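Local structure of endo-polygalacturonase (Pectobacterium carotovorum subsp. carotovorum, 1BHE) at residues H251-G256 against N277-K282; D224-K229 against N245-G250; K306-D311 against G339-N344; K271-T276 against V300-A305; V265-L270 against V294-V299. The protein hydrolyses the alpha-1,4 linkages between galacturonosyl units in polygalacturonic acid, contributing to the maceration and soft rot of plant tissue. One frame throughout, in Å; residues are numbered along the deposited sequence.

Contact 1: residues H251-G256 against N277-K282; sequences HGMSIG and NGLRIK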
# COMPACT_ATOMS: atom_id res chain seq x y z
N HIS A 251 -3.82 -9.51 2.81
CA HIS A 251 -3.35 -9.90 4.14
C HIS A 251 -3.84 -8.97 5.24
O HIS A 251 -3.46 -9.18 6.39
CB HIS A 251 -1.84 -10.09 4.15
CG HIS A 251 -1.35 -11.30 3.41
ND1 HIS A 251 -0.01 -11.59 3.28
CD2 HIS A 251 -2.00 -12.30 2.79
CE1 HIS A 251 0.14 -12.71 2.59
NE2 HIS A 251 -1.05 -13.16 2.28
N GLY A 252 -4.71 -8.00 4.93
CA GLY A 252 -5.28 -7.17 5.95
C GLY A 252 -5.05 -5.68 6.00
O GLY A 252 -4.32 -5.07 5.24
N MET A 253 -5.77 -5.08 6.94
CA MET A 253 -5.63 -3.68 7.34
C MET A 253 -4.57 -3.72 8.44
O MET A 253 -4.89 -3.92 9.62
CB MET A 253 -6.96 -3.12 7.82
CG MET A 253 -6.90 -1.76 8.51
SD MET A 253 -6.19 -0.47 7.47
CE MET A 253 -4.66 -0.14 8.34
N SER A 254 -3.30 -3.69 8.04
CA SER A 254 -2.20 -3.91 8.95
C SER A 254 -1.32 -2.73 9.33
O SER A 254 -1.18 -1.72 8.67
CB SER A 254 -1.27 -4.98 8.33
OG SER A 254 -1.99 -6.16 8.00
N ILE A 255 -0.66 -2.93 10.48
CA ILE A 255 0.35 -2.05 11.04
C ILE A 255 1.58 -2.93 11.28
O ILE A 255 1.43 -3.96 11.94
CB ILE A 255 -0.06 -1.35 12.33
CG1 ILE A 255 -1.14 -0.28 12.07
CG2 ILE A 255 1.12 -0.69 13.03
CD1 ILE A 255 -1.83 0.19 13.34
N GLY A 256 2.74 -2.59 10.73
CA GLY A 256 3.94 -3.41 10.91
C GLY A 256 4.36 -4.01 9.58
O GLY A 256 3.76 -3.71 8.55
N ASN A 277 -6.54 -11.90 6.74
CA ASN A 277 -6.44 -11.31 8.07
C ASN A 277 -7.31 -10.05 8.05
O ASN A 277 -7.46 -9.43 6.99
CB ASN A 277 -5.02 -10.94 8.47
CG ASN A 277 -3.99 -12.03 8.31
OD1 ASN A 277 -4.11 -13.12 8.89
ND2 ASN A 277 -2.96 -11.76 7.52
N GLY A 278 -7.90 -9.69 9.18
CA GLY A 278 -8.75 -8.51 9.24
C GLY A 278 -7.95 -7.29 9.68
O GLY A 278 -7.31 -6.61 8.87
N LEU A 279 -8.01 -7.02 10.97
CA LEU A 279 -7.30 -5.92 11.60
C LEU A 279 -6.03 -6.46 12.25
O LEU A 279 -6.08 -7.30 13.15
CB LEU A 279 -8.19 -5.24 12.63
CG LEU A 279 -9.61 -4.86 12.18
CD1 LEU A 279 -10.46 -4.44 13.38
CD2 LEU A 279 -9.56 -3.74 11.15
N ARG A 280 -4.87 -5.98 11.79
CA ARG A 280 -3.62 -6.52 12.29
C ARG A 280 -2.54 -5.55 12.72
O ARG A 280 -2.26 -4.53 12.10
CB ARG A 280 -3.07 -7.41 11.15
CG ARG A 280 -1.79 -8.16 11.50
CD ARG A 280 -1.63 -9.33 10.53
NE ARG A 280 -1.17 -8.85 9.22
CZ ARG A 280 -0.48 -9.62 8.39
NH1 ARG A 280 -0.20 -10.87 8.75
NH2 ARG A 280 -0.08 -9.16 7.21
N ILE A 281 -1.90 -5.90 13.83
CA ILE A 281 -0.74 -5.21 14.36
C ILE A 281 0.33 -6.30 14.53
O ILE A 281 0.13 -7.23 15.32
CB ILE A 281 -0.92 -4.43 15.66
CG1 ILE A 281 -2.10 -3.47 15.59
CG2 ILE A 281 0.37 -3.68 15.98
CD1 ILE A 281 -2.41 -2.69 16.84
N LYS A 282 1.39 -6.22 13.74
CA LYS A 282 2.41 -7.26 13.77
C LYS A 282 3.83 -6.73 13.80
O LYS A 282 4.12 -5.67 13.27
CB LYS A 282 2.24 -8.15 12.53
CG LYS A 282 2.40 -7.39 11.22
CD LYS A 282 2.37 -8.33 10.02
CE LYS A 282 3.30 -7.84 8.92
NZ LYS A 282 2.51 -7.22 7.80
O HOH W 1 -4.06 -2.37 11.69

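Contact 2: residues D224-K229 against N245-G250; sequences DNVAIK and NDFGTG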
# COMPACT_ATOMS: atom_id res chain seq x y z
N ASP A 224 -0.57 -7.30 2.06
CA ASP A 224 -1.32 -6.34 2.87
C ASP A 224 -2.13 -5.36 2.05
O ASP A 224 -1.60 -4.73 1.14
CB ASP A 224 -0.39 -5.56 3.80
CG ASP A 224 -0.01 -6.39 5.01
OD1 ASP A 224 -0.90 -7.06 5.58
OD2 ASP A 224 1.18 -6.36 5.39
N ASN A 225 -3.40 -5.18 2.40
CA ASN A 225 -4.25 -4.22 1.70
C ASN A 225 -3.70 -2.83 1.98
O ASN A 225 -3.53 -1.99 1.09
CB ASN A 225 -5.71 -4.38 2.12
CG ASN A 225 -6.24 -5.78 1.88
OD1 ASN A 225 -5.83 -6.73 2.56
ND2 ASN A 225 -7.14 -5.93 0.91
N VAL A 226 -3.38 -2.57 3.24
CA VAL A 226 -2.74 -1.37 3.73
C VAL A 226 -1.74 -1.83 4.80
O VAL A 226 -2.07 -2.67 5.65
CB VAL A 226 -3.69 -0.34 4.37
CG1 VAL A 226 -2.92 0.74 5.15
CG2 VAL A 226 -4.56 0.37 3.34
N ALA A 227 -0.51 -1.33 4.75
CA ALA A 227 0.48 -1.68 5.77
C ALA A 227 1.15 -0.38 6.23
O ALA A 227 1.89 0.24 5.47
CB ALA A 227 1.51 -2.68 5.29
N ILE A 228 0.79 0.04 7.44
CA ILE A 228 1.33 1.26 8.05
C ILE A 228 2.65 0.93 8.74
O ILE A 228 2.69 0.04 9.60
CB ILE A 228 0.31 1.83 9.04
CG1 ILE A 228 -0.98 2.22 8.31
CG2 ILE A 228 0.85 3.04 9.79
CD1 ILE A 228 -2.18 2.45 9.22
N LYS A 229 3.75 1.57 8.34
CA LYS A 229 5.07 1.27 8.86
C LYS A 229 5.84 2.50 9.34
O LYS A 229 5.64 3.61 8.87
CB LYS A 229 5.94 0.58 7.79
CG LYS A 229 5.34 -0.65 7.14
CD LYS A 229 6.20 -1.20 6.01
CE LYS A 229 5.46 -2.29 5.25
NZ LYS A 229 5.40 -3.56 6.02
N ASN A 245 -14.16 2.30 3.45
CA ASN A 245 -13.49 1.47 2.46
C ASN A 245 -14.02 0.04 2.39
O ASN A 245 -14.69 -0.46 3.30
CB ASN A 245 -11.99 1.40 2.79
CG ASN A 245 -11.31 2.75 2.68
OD1 ASN A 245 -11.19 3.32 1.59
ND2 ASN A 245 -10.86 3.26 3.82
N ASP A 246 -13.67 -0.63 1.30
CA ASP A 246 -14.01 -2.02 1.05
C ASP A 246 -12.74 -2.80 0.72
O ASP A 246 -12.04 -2.42 -0.23
CB ASP A 246 -14.97 -2.17 -0.13
CG ASP A 246 -16.38 -1.71 0.17
OD1 ASP A 246 -17.14 -2.50 0.78
OD2 ASP A 246 -16.73 -0.57 -0.20
N PHE A 247 -12.40 -3.81 1.51
CA PHE A 247 -11.20 -4.60 1.23
C PHE A 247 -11.61 -6.03 0.84
O PHE A 247 -12.51 -6.63 1.43
CB PHE A 247 -10.23 -4.62 2.40
CG PHE A 247 -9.47 -3.39 2.77
CD1 PHE A 247 -9.60 -2.19 2.12
CD2 PHE A 247 -8.58 -3.45 3.84
CE1 PHE A 247 -8.90 -1.06 2.49
CE2 PHE A 247 -7.85 -2.34 4.22
CZ PHE A 247 -8.01 -1.15 3.55
N GLY A 248 -10.97 -6.52 -0.21
CA GLY A 248 -11.21 -7.88 -0.70
C GLY A 248 -10.08 -8.80 -0.26
O GLY A 248 -9.62 -8.75 0.89
N THR A 249 -9.60 -9.65 -1.17
CA THR A 249 -8.50 -10.55 -0.82
C THR A 249 -7.30 -9.72 -0.35
O THR A 249 -7.17 -8.54 -0.67
CB THR A 249 -8.05 -11.45 -1.97
OG1 THR A 249 -7.58 -10.63 -3.05
CG2 THR A 249 -9.19 -12.33 -2.46
N GLY A 250 -6.40 -10.39 0.35
CA GLY A 250 -5.19 -9.72 0.83
C GLY A 250 -4.82 -10.17 2.23
O GLY A 250 -5.43 -11.09 2.77

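Contact 3: residues K306-D311 against G339-N344; sequences KPIVID and GVVVLN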
# COMPACT_ATOMS: atom_id res chain seq x y z
N LYS A 306 -8.70 -14.78 10.00
CA LYS A 306 -8.15 -14.21 11.23
C LYS A 306 -8.58 -12.76 11.36
O LYS A 306 -7.86 -11.84 10.95
CB LYS A 306 -6.62 -14.30 11.17
CG LYS A 306 -6.02 -15.68 11.38
CD LYS A 306 -4.53 -15.63 11.63
CE LYS A 306 -3.85 -16.90 11.13
NZ LYS A 306 -2.91 -17.47 12.13
N PRO A 307 -9.77 -12.52 11.90
CA PRO A 307 -10.36 -11.20 11.97
C PRO A 307 -9.56 -10.18 12.75
O PRO A 307 -9.52 -9.00 12.37
CB PRO A 307 -11.76 -11.43 12.54
CG PRO A 307 -11.73 -12.77 13.17
CD PRO A 307 -10.71 -13.56 12.40
N ILE A 308 -8.96 -10.56 13.87
CA ILE A 308 -8.15 -9.67 14.68
C ILE A 308 -6.81 -10.37 14.95
O ILE A 308 -6.78 -11.50 15.44
CB ILE A 308 -8.77 -9.25 16.02
CG1 ILE A 308 -10.07 -8.46 15.82
CG2 ILE A 308 -7.78 -8.41 16.83
CD1 ILE A 308 -10.82 -8.11 17.08
N VAL A 309 -5.72 -9.71 14.60
CA VAL A 309 -4.39 -10.23 14.84
C VAL A 309 -3.49 -9.17 15.47
O VAL A 309 -3.22 -8.12 14.89
CB VAL A 309 -3.65 -10.74 13.58
CG1 VAL A 309 -2.24 -11.23 13.93
CG2 VAL A 309 -4.39 -11.85 12.85
N ILE A 310 -3.01 -9.46 16.68
CA ILE A 310 -2.05 -8.62 17.37
C ILE A 310 -0.89 -9.57 17.71
O ILE A 310 -0.98 -10.35 18.66
CB ILE A 310 -2.56 -7.89 18.61
CG1 ILE A 310 -3.63 -6.86 18.25
CG2 ILE A 310 -1.40 -7.21 19.34
CD1 ILE A 310 -4.18 -6.04 19.39
N ASP A 311 0.15 -9.55 16.89
CA ASP A 311 1.27 -10.46 17.06
C ASP A 311 2.61 -9.76 17.15
O ASP A 311 3.09 -9.19 16.17
CB ASP A 311 1.30 -11.46 15.89
CG ASP A 311 2.03 -12.73 16.26
OD1 ASP A 311 2.87 -12.70 17.19
OD2 ASP A 311 1.77 -13.77 15.63
N GLY A 339 -13.79 -17.81 12.45
CA GLY A 339 -12.40 -17.40 12.32
C GLY A 339 -11.65 -17.50 13.64
O GLY A 339 -12.22 -17.91 14.66
N VAL A 340 -10.38 -17.15 13.63
CA VAL A 340 -9.52 -17.18 14.81
C VAL A 340 -8.96 -15.79 15.13
O VAL A 340 -8.44 -15.09 14.26
CB VAL A 340 -8.34 -18.16 14.61
CG1 VAL A 340 -7.26 -17.99 15.66
CG2 VAL A 340 -8.83 -19.60 14.62
N VAL A 341 -9.04 -15.42 16.40
CA VAL A 341 -8.47 -14.17 16.89
C VAL A 341 -7.15 -14.49 17.59
O VAL A 341 -7.12 -15.28 18.54
CB VAL A 341 -9.39 -13.40 17.84
CG1 VAL A 341 -8.64 -12.29 18.57
CG2 VAL A 341 -10.56 -12.80 17.07
N VAL A 342 -6.06 -13.90 17.11
CA VAL A 342 -4.75 -14.11 17.69
C VAL A 342 -4.23 -12.88 18.41
O VAL A 342 -4.05 -11.80 17.83
CB VAL A 342 -3.72 -14.53 16.62
CG1 VAL A 342 -2.35 -14.75 17.23
CG2 VAL A 342 -4.18 -15.80 15.89
N LEU A 343 -4.00 -13.03 19.71
CA LEU A 343 -3.47 -11.95 20.54
C LEU A 343 -2.21 -12.45 21.24
O LEU A 343 -2.29 -13.17 22.25
CB LEU A 343 -4.48 -11.44 21.55
CG LEU A 343 -5.86 -11.01 21.06
CD1 LEU A 343 -6.79 -10.76 22.24
CD2 LEU A 343 -5.76 -9.78 20.17
N ASN A 344 -1.05 -12.10 20.70
CA ASN A 344 0.23 -12.54 21.24
C ASN A 344 1.14 -11.38 21.61
O ASN A 344 1.61 -10.64 20.74
CB ASN A 344 0.93 -13.45 20.22
CG ASN A 344 2.19 -14.09 20.75
OD1 ASN A 344 2.66 -13.82 21.85
ND2 ASN A 344 2.78 -14.96 19.93
O HOH W 2 2.93 -15.72 17.25

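Contact 4: residues K271-T276 against V300-A305; sequences KMNGTT and VMKNVA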
# COMPACT_ATOMS: atom_id res chain seq x y z
N LYS A 271 -15.45 -2.43 5.26
CA LYS A 271 -16.09 -3.70 4.91
C LYS A 271 -15.03 -4.63 4.34
O LYS A 271 -14.26 -4.25 3.45
CB LYS A 271 -17.24 -3.50 3.93
CG LYS A 271 -18.58 -3.25 4.59
CD LYS A 271 -19.03 -1.81 4.44
CE LYS A 271 -20.45 -1.73 3.89
NZ LYS A 271 -20.51 -0.86 2.68
N MET A 272 -14.93 -5.84 4.90
CA MET A 272 -13.93 -6.81 4.45
C MET A 272 -14.58 -8.11 4.00
O MET A 272 -15.41 -8.69 4.71
CB MET A 272 -12.92 -7.08 5.56
CG MET A 272 -12.30 -5.83 6.17
SD MET A 272 -11.04 -6.14 7.41
CE MET A 272 -9.63 -6.53 6.38
N ASN A 273 -14.21 -8.58 2.81
CA ASN A 273 -14.75 -9.83 2.29
C ASN A 273 -13.64 -10.69 1.69
O ASN A 273 -13.07 -10.32 0.67
CB ASN A 273 -15.85 -9.60 1.25
CG ASN A 273 -16.58 -10.87 0.88
OD1 ASN A 273 -16.04 -11.97 0.93
ND2 ASN A 273 -17.86 -10.74 0.50
N GLY A 274 -13.32 -11.80 2.35
CA GLY A 274 -12.31 -12.70 1.87
C GLY A 274 -10.87 -12.41 2.24
O GLY A 274 -9.99 -13.21 1.91
N THR A 275 -10.60 -11.28 2.88
CA THR A 275 -9.25 -10.94 3.34
C THR A 275 -8.78 -12.04 4.29
O THR A 275 -9.59 -12.43 5.14
CB THR A 275 -9.24 -9.58 4.06
OG1 THR A 275 -10.30 -8.76 3.56
CG2 THR A 275 -7.92 -8.85 3.84
N THR A 276 -7.55 -12.52 4.19
CA THR A 276 -7.15 -13.60 5.09
C THR A 276 -6.99 -13.13 6.53
O THR A 276 -7.29 -13.89 7.45
CB THR A 276 -5.95 -14.43 4.63
OG1 THR A 276 -4.75 -14.03 5.31
CG2 THR A 276 -5.77 -14.32 3.14
N VAL A 300 -16.97 -4.50 9.43
CA VAL A 300 -17.78 -5.68 9.16
C VAL A 300 -16.99 -6.65 8.28
O VAL A 300 -16.59 -6.29 7.17
CB VAL A 300 -19.12 -5.34 8.48
CG1 VAL A 300 -19.91 -6.60 8.16
CG2 VAL A 300 -19.96 -4.42 9.35
N MET A 301 -16.76 -7.87 8.77
CA MET A 301 -15.99 -8.85 8.02
C MET A 301 -16.78 -10.10 7.64
O MET A 301 -17.62 -10.60 8.39
CB MET A 301 -14.76 -9.30 8.83
CG MET A 301 -13.77 -8.19 9.15
SD MET A 301 -12.58 -8.71 10.39
CE MET A 301 -12.81 -7.46 11.65
N LYS A 302 -16.49 -10.61 6.46
CA LYS A 302 -17.11 -11.80 5.89
C LYS A 302 -16.01 -12.66 5.26
O LYS A 302 -15.21 -12.17 4.46
CB LYS A 302 -18.12 -11.48 4.79
CG LYS A 302 -19.33 -10.63 5.10
CD LYS A 302 -20.38 -10.72 4.00
CE LYS A 302 -20.66 -9.36 3.37
NZ LYS A 302 -22.01 -8.85 3.75
N ASN A 303 -15.95 -13.94 5.61
CA ASN A 303 -14.96 -14.85 5.07
C ASN A 303 -13.52 -14.43 5.35
O ASN A 303 -12.62 -14.60 4.52
CB ASN A 303 -15.18 -15.05 3.57
CG ASN A 303 -16.46 -15.77 3.22
OD1 ASN A 303 -16.92 -16.67 3.93
ND2 ASN A 303 -17.10 -15.39 2.12
N VAL A 304 -13.26 -13.94 6.55
CA VAL A 304 -11.93 -13.56 7.01
C VAL A 304 -11.46 -14.56 8.06
O VAL A 304 -12.00 -14.63 9.16
CB VAL A 304 -11.95 -12.13 7.61
CG1 VAL A 304 -10.61 -11.75 8.21
CG2 VAL A 304 -12.36 -11.12 6.55
N ALA A 305 -10.44 -15.36 7.73
CA ALA A 305 -9.92 -16.38 8.61
C ALA A 305 -9.42 -15.89 9.96
O ALA A 305 -9.64 -16.55 10.98
CB ALA A 305 -8.79 -17.14 7.91

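Contact 5: residues V265-L270 against V294-V299; sequences VTVDDL and VRYSNV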
# COMPACT_ATOMS: atom_id res chain seq x y z
N VAL A 265 -3.88 6.39 14.76
CA VAL A 265 -4.45 5.74 13.59
C VAL A 265 -5.94 5.48 13.82
O VAL A 265 -6.30 4.82 14.79
CB VAL A 265 -3.74 4.41 13.30
CG1 VAL A 265 -4.32 3.73 12.06
CG2 VAL A 265 -2.24 4.63 13.12
N THR A 266 -6.77 6.03 12.95
CA THR A 266 -8.22 5.91 13.05
C THR A 266 -8.81 5.15 11.87
O THR A 266 -8.73 5.60 10.72
CB THR A 266 -8.88 7.31 13.12
OG1 THR A 266 -8.39 8.04 14.26
CG2 THR A 266 -10.39 7.22 13.22
N VAL A 267 -9.40 3.99 12.15
CA VAL A 267 -10.04 3.17 11.14
C VAL A 267 -11.55 3.12 11.42
O VAL A 267 -11.93 2.65 12.49
CB VAL A 267 -9.51 1.72 11.12
CG1 VAL A 267 -10.19 0.92 10.00
CG2 VAL A 267 -8.00 1.66 10.95
N ASP A 268 -12.37 3.57 10.49
CA ASP A 268 -13.82 3.56 10.66
C ASP A 268 -14.53 3.22 9.36
O ASP A 268 -14.17 3.69 8.28
CB ASP A 268 -14.33 4.91 11.18
CG ASP A 268 -15.83 4.89 11.44
OD1 ASP A 268 -16.29 4.09 12.28
OD2 ASP A 268 -16.57 5.66 10.80
N ASP A 269 -15.59 2.42 9.46
CA ASP A 269 -16.40 2.02 8.33
C ASP A 269 -15.55 1.28 7.30
O ASP A 269 -15.17 1.83 6.26
CB ASP A 269 -17.12 3.21 7.70
CG ASP A 269 -18.12 2.78 6.63
OD1 ASP A 269 -18.43 1.57 6.56
OD2 ASP A 269 -18.60 3.64 5.87
N LEU A 270 -15.26 0.03 7.62
CA LEU A 270 -14.44 -0.82 6.76
C LEU A 270 -15.13 -2.16 6.52
O LEU A 270 -15.39 -2.91 7.47
CB LEU A 270 -13.06 -1.06 7.38
CG LEU A 270 -12.15 -2.05 6.63
CD1 LEU A 270 -11.89 -1.60 5.20
CD2 LEU A 270 -10.84 -2.23 7.38
N VAL A 294 -4.52 3.64 18.59
CA VAL A 294 -5.09 3.00 17.41
C VAL A 294 -6.55 2.68 17.74
O VAL A 294 -6.80 2.03 18.77
CB VAL A 294 -4.36 1.72 16.99
CG1 VAL A 294 -5.00 1.12 15.73
CG2 VAL A 294 -2.89 1.97 16.73
N ARG A 295 -7.48 3.15 16.93
CA ARG A 295 -8.90 2.92 17.18
C ARG A 295 -9.61 2.39 15.95
O ARG A 295 -9.60 3.01 14.88
CB ARG A 295 -9.60 4.18 17.70
CG ARG A 295 -9.40 5.41 16.82
CD ARG A 295 -9.51 6.70 17.62
NE ARG A 295 -8.39 6.89 18.54
CZ ARG A 295 -7.21 7.41 18.21
NH1 ARG A 295 -6.96 7.80 16.97
NH2 ARG A 295 -6.27 7.53 19.14
N TYR A 296 -10.25 1.23 16.11
CA TYR A 296 -11.00 0.61 15.03
C TYR A 296 -12.49 0.61 15.34
O TYR A 296 -12.89 0.16 16.42
CB TYR A 296 -10.57 -0.84 14.78
CG TYR A 296 -9.11 -1.14 14.63
CD1 TYR A 296 -8.49 -1.09 13.38
CD2 TYR A 296 -8.34 -1.50 15.72
CE1 TYR A 296 -7.15 -1.39 13.24
CE2 TYR A 296 -7.00 -1.80 15.60
CZ TYR A 296 -6.41 -1.74 14.35
OH TYR A 296 -5.07 -2.03 14.22
N SER A 297 -13.31 1.08 14.40
CA SER A 297 -14.75 1.11 14.64
C SER A 297 -15.55 0.87 13.38
O SER A 297 -15.15 1.23 12.27
CB SER A 297 -15.18 2.44 15.28
OG SER A 297 -14.94 3.52 14.40
N ASN A 298 -16.71 0.23 13.54
CA ASN A 298 -17.61 -0.04 12.44
C ASN A 298 -16.95 -0.87 11.34
O ASN A 298 -16.94 -0.51 10.16
CB ASN A 298 -18.20 1.26 11.88
CG ASN A 298 -19.40 1.00 11.00
OD1 ASN A 298 -19.89 -0.13 10.90
ND2 ASN A 298 -19.90 2.03 10.32
N VAL A 299 -16.38 -2.00 11.75
CA VAL A 299 -15.72 -2.92 10.83
C VAL A 299 -16.59 -4.17 10.66
O VAL A 299 -16.94 -4.80 11.65
CB VAL A 299 -14.33 -3.34 11.34
CG1 VAL A 299 -13.60 -4.20 10.32
CG2 VAL A 299 -13.48 -2.13 11.69
O HOH W 3 -12.53 4.48 14.90
O HOH W 4 -19.16 4.75 10.59
O HOH W 5 -18.80 -0.95 7.80

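Contact 1: residues H251-G256 against N277-K282
Met253, Ser254 and Ile255 pair in parallel with Leu279, Arg280 and Ile281, the axes of strands 253-256 and 280-282 approaching to 4.6 Å with 20° between their directions. Four backbone hydrogen bonds join them, from Met253 N to Gly278 O at one end to Lys282 N to Ile255 O at the other. The Arg280 chain is bent at chi3 (76°), which places NE where it gives Ser254 OG an almost straight hydrogen bond of 3.1 Å in the guanidinium plane. His251 O and Asn277 ND2 both sit above the rim of one guanidinium face; over the centre of the opposite face Lys282 CD lies 3.5 Å above the plane. Asn277 ND2 also donates to His251 O at 2.9 Å, tying down the backbone of a residue inferred to be catalytic. Outside the pair, Asp224 takes Ser254 OG and Arg280 NH2 on OD1 and Lys282 NZ on OD2, a buried charge network. The other side of the strands is apolar, with Ile255 CG2 4.3 Å from Ile281 CG2. In the right-handed parallel beta-helix, strands 226-230 and 306-311 flank this pair, and Tyr296 of strand 290-302 packs against Ile255, Leu279 and Ile281.

Contact 2: residues D224-K229 against N245-G250
Asn225 sets its CB over the rim of one face of the Phe247 ring, its amide plane turned only 6° from that of the ring. The two side chains slide past each other in opposite directions, and CB of Asn225 stands 3.8 Å from the Phe247 centroid in a CH-pi contact. The approach is offset, and Asn225 CB comes within 3.5 Å of Phe247 CD2. Further along, Val226 CG2 meets Phe247 CZ at 3.8 Å.

The amide of Asn225 is gripped at both ends. Its ND2 donates to Thr249 O at 3.1 Å through a rather bent bond (139° at the hydrogen), approaching from above the carbonyl plane, and also bonds to Ile219 O. On the other branch, Asn225 OD1 accepts the backbone N-H of Gly252 and packs 3.5 Å from Gly250 CA. Gly250, which has no side chain and a positive phi of 140°, brings its backbone right up to this oxygen. The partners of this buried amide, Thr249 O, Ile219 O and Gly252 N, are main-chain atoms, while its aliphatic carbon serves the apolar core.

The arrangement ties the start of strand 226-230 to the loop that leads out of strand 245-247, inside the parallel beta-helix of family 28. These two pieces of chain adjoin Asp223, the predicted proton donor, and His251, the inferred catalytic histidine, so the contact lies in the immediate surroundings of the probable active site.

Contact 3: residues K306-D311 against G339-N344
With CG anti to the backbone N in both residues (chi1 -157° in Asp311, -174° in Asn344), the carboxylate of Asp311 and the amide of Asn344 leave the same side of a parallel strand pair in the beta-helix and draw near each other. Their planes are 35° apart, and water 2 joins them: it donates to Asp311 OD2 at 2.8 Å and accepts from Asn344 ND2 at 2.8 Å. Each group has a further backbone partner just along its own chain, Val313 N for Asp311 OD1 and Glu346 N for Asn344 OD1, which restrains how the flat groups can turn.

The opposite side of the strands is apolar. Leu343 puts CD2 against two isoleucines, 4.0 Å from Ile310 CB and 4.1 Å from Ile308 CG2, while the methyls of Val341 touch Ile308 CB and, via CG2, Pro307 CG. Trp325 and Phe330 of strand 324-335 pack on Ile310 and Ile308, and Leu343 also meets Val372 and Val374, so this side faces the interior of the coil. On the outer side, the aliphatic part of Lys306 reaches Val342 CG2.

Three backbone hydrogen bonds run between the strands, Val342 N to Ile308 O, Ile310 N to Val342 O and Asn344 N to Ile310 O, the last only 2.7 Å long. The ladder is interrupted at the Pro307 corner, before Val340 N bonds to Ala305 O beyond it. There the buried Val340 O finds no hydrogen-bond donor; it meets carbon atoms instead, Lys306 CA at 3.2 Å and Pro307 CD at 3.3 Å.

Contact 4: residues K271-T276 against V300-A305
The amides of Asn273 and Asn303 lie side by side and point the same way, their planes turned 54° apart. Asn273 OD1 faces Asn303 ND2 at 3.8 Å, beyond hydrogen-bonding length, and is 3.6 Å from Lys302 O. On the other side of the strands Met272 and Met301 also run alongside each other, with Met272 SD 3.8 Å from Met301 CG. Both put CG anti to the carbonyl carbon and are extended at chi2, so they leave the strands alike. Backbone hydrogen bonds from Met272 N to Val300 O, Lys302 N to Met272 O and Gly274 N to Lys302 O hold the strands in parallel register. Beyond them the chains turn, Gly274 with a positive phi of 86°, and Val304 straddles Thr275 O: CG1 approaches it at 3.3 Å and CG2 at 3.4 Å, while Val304 CA makes a CA-H...O contact at 3.2 Å. Thr275 OG1 itself bonds to Gly248 O, and Thr276 touches His251, the inferred active-site histidine. Within the beta-helix, strand 245-247 flanks 271-273, its Phe247 packing on Met272, and Thr276 pairs through its backbone with Lys306 at the start of the next strand.

Contact 5: residues V265-L270 against V294-V299
Ser297 OG donates a short hydrogen bond of 2.6 Å to Asp268 OD1, a polar link across two neighbouring parallel strands of the beta-helix. The hydroxyl sits between the backbone N and the carbonyl carbon (chi1 64°) and meets the anti side of the carboxylate oxygen, 29° out of its plane. Water 3 donates to the same Ser297 OG and to Val267 O. On the same side of the strands, Arg295 is bent at chi3, and its NH1 donates to Thr266 OG1 at 3.1 Å, the oxygen lying in the guanidinium plane.

The other side is apolar. Val267 CG2 presses obliquely against the Tyr296 ring, 3.7 Å from CD1, and Leu270 and Val299 continue the row beyond the corner.

Backbone hydrogen bonds hold this register, from Arg295 N to Val265 O through Ser297 N to Val267 O. At the corner, Asp269 and Asn298 both take positive phi angles, and Asp269 N bonds to Ser297 O and Leu270 N to Asn298 O, so the ladder survives the turn.

A second shell positions these groups. Asn264 OD1 accepts from Arg295 NH1, Ser1 N bonds to Thr266 OG1, His244 ND1 to Asp269 OD2, and Phe330 stacks on Tyr296. Where the chains turn, water 4 spans the strands, donating to Asp268 OD2 at 2.8 Å and accepting from Asn298 ND2 at 2.8 Å.

Contacts 1, 3, 4 and 5 are parallel strand pairings between successive turns of the coil, whereas contact 2 joins two walls of it through Asn225, which packs on Phe247 and bonds to main-chain oxygen. Contacts 4 and 5 share strands 258-273 and 290-302 and continue one into the other at Val300 N and Leu270 O; contacts 1 and 3 meet where strand 277-282 pairs with 306-311. Contacts 1 and 2 are buried beside the probable catalytic residues and share Asp224, so charge and amide networks dominate there. Contacts 3, 4 and 5 are partly buried: their inner sides are apolar, while their outer sides carry polar groups, bridged by water in contacts 3 and 5.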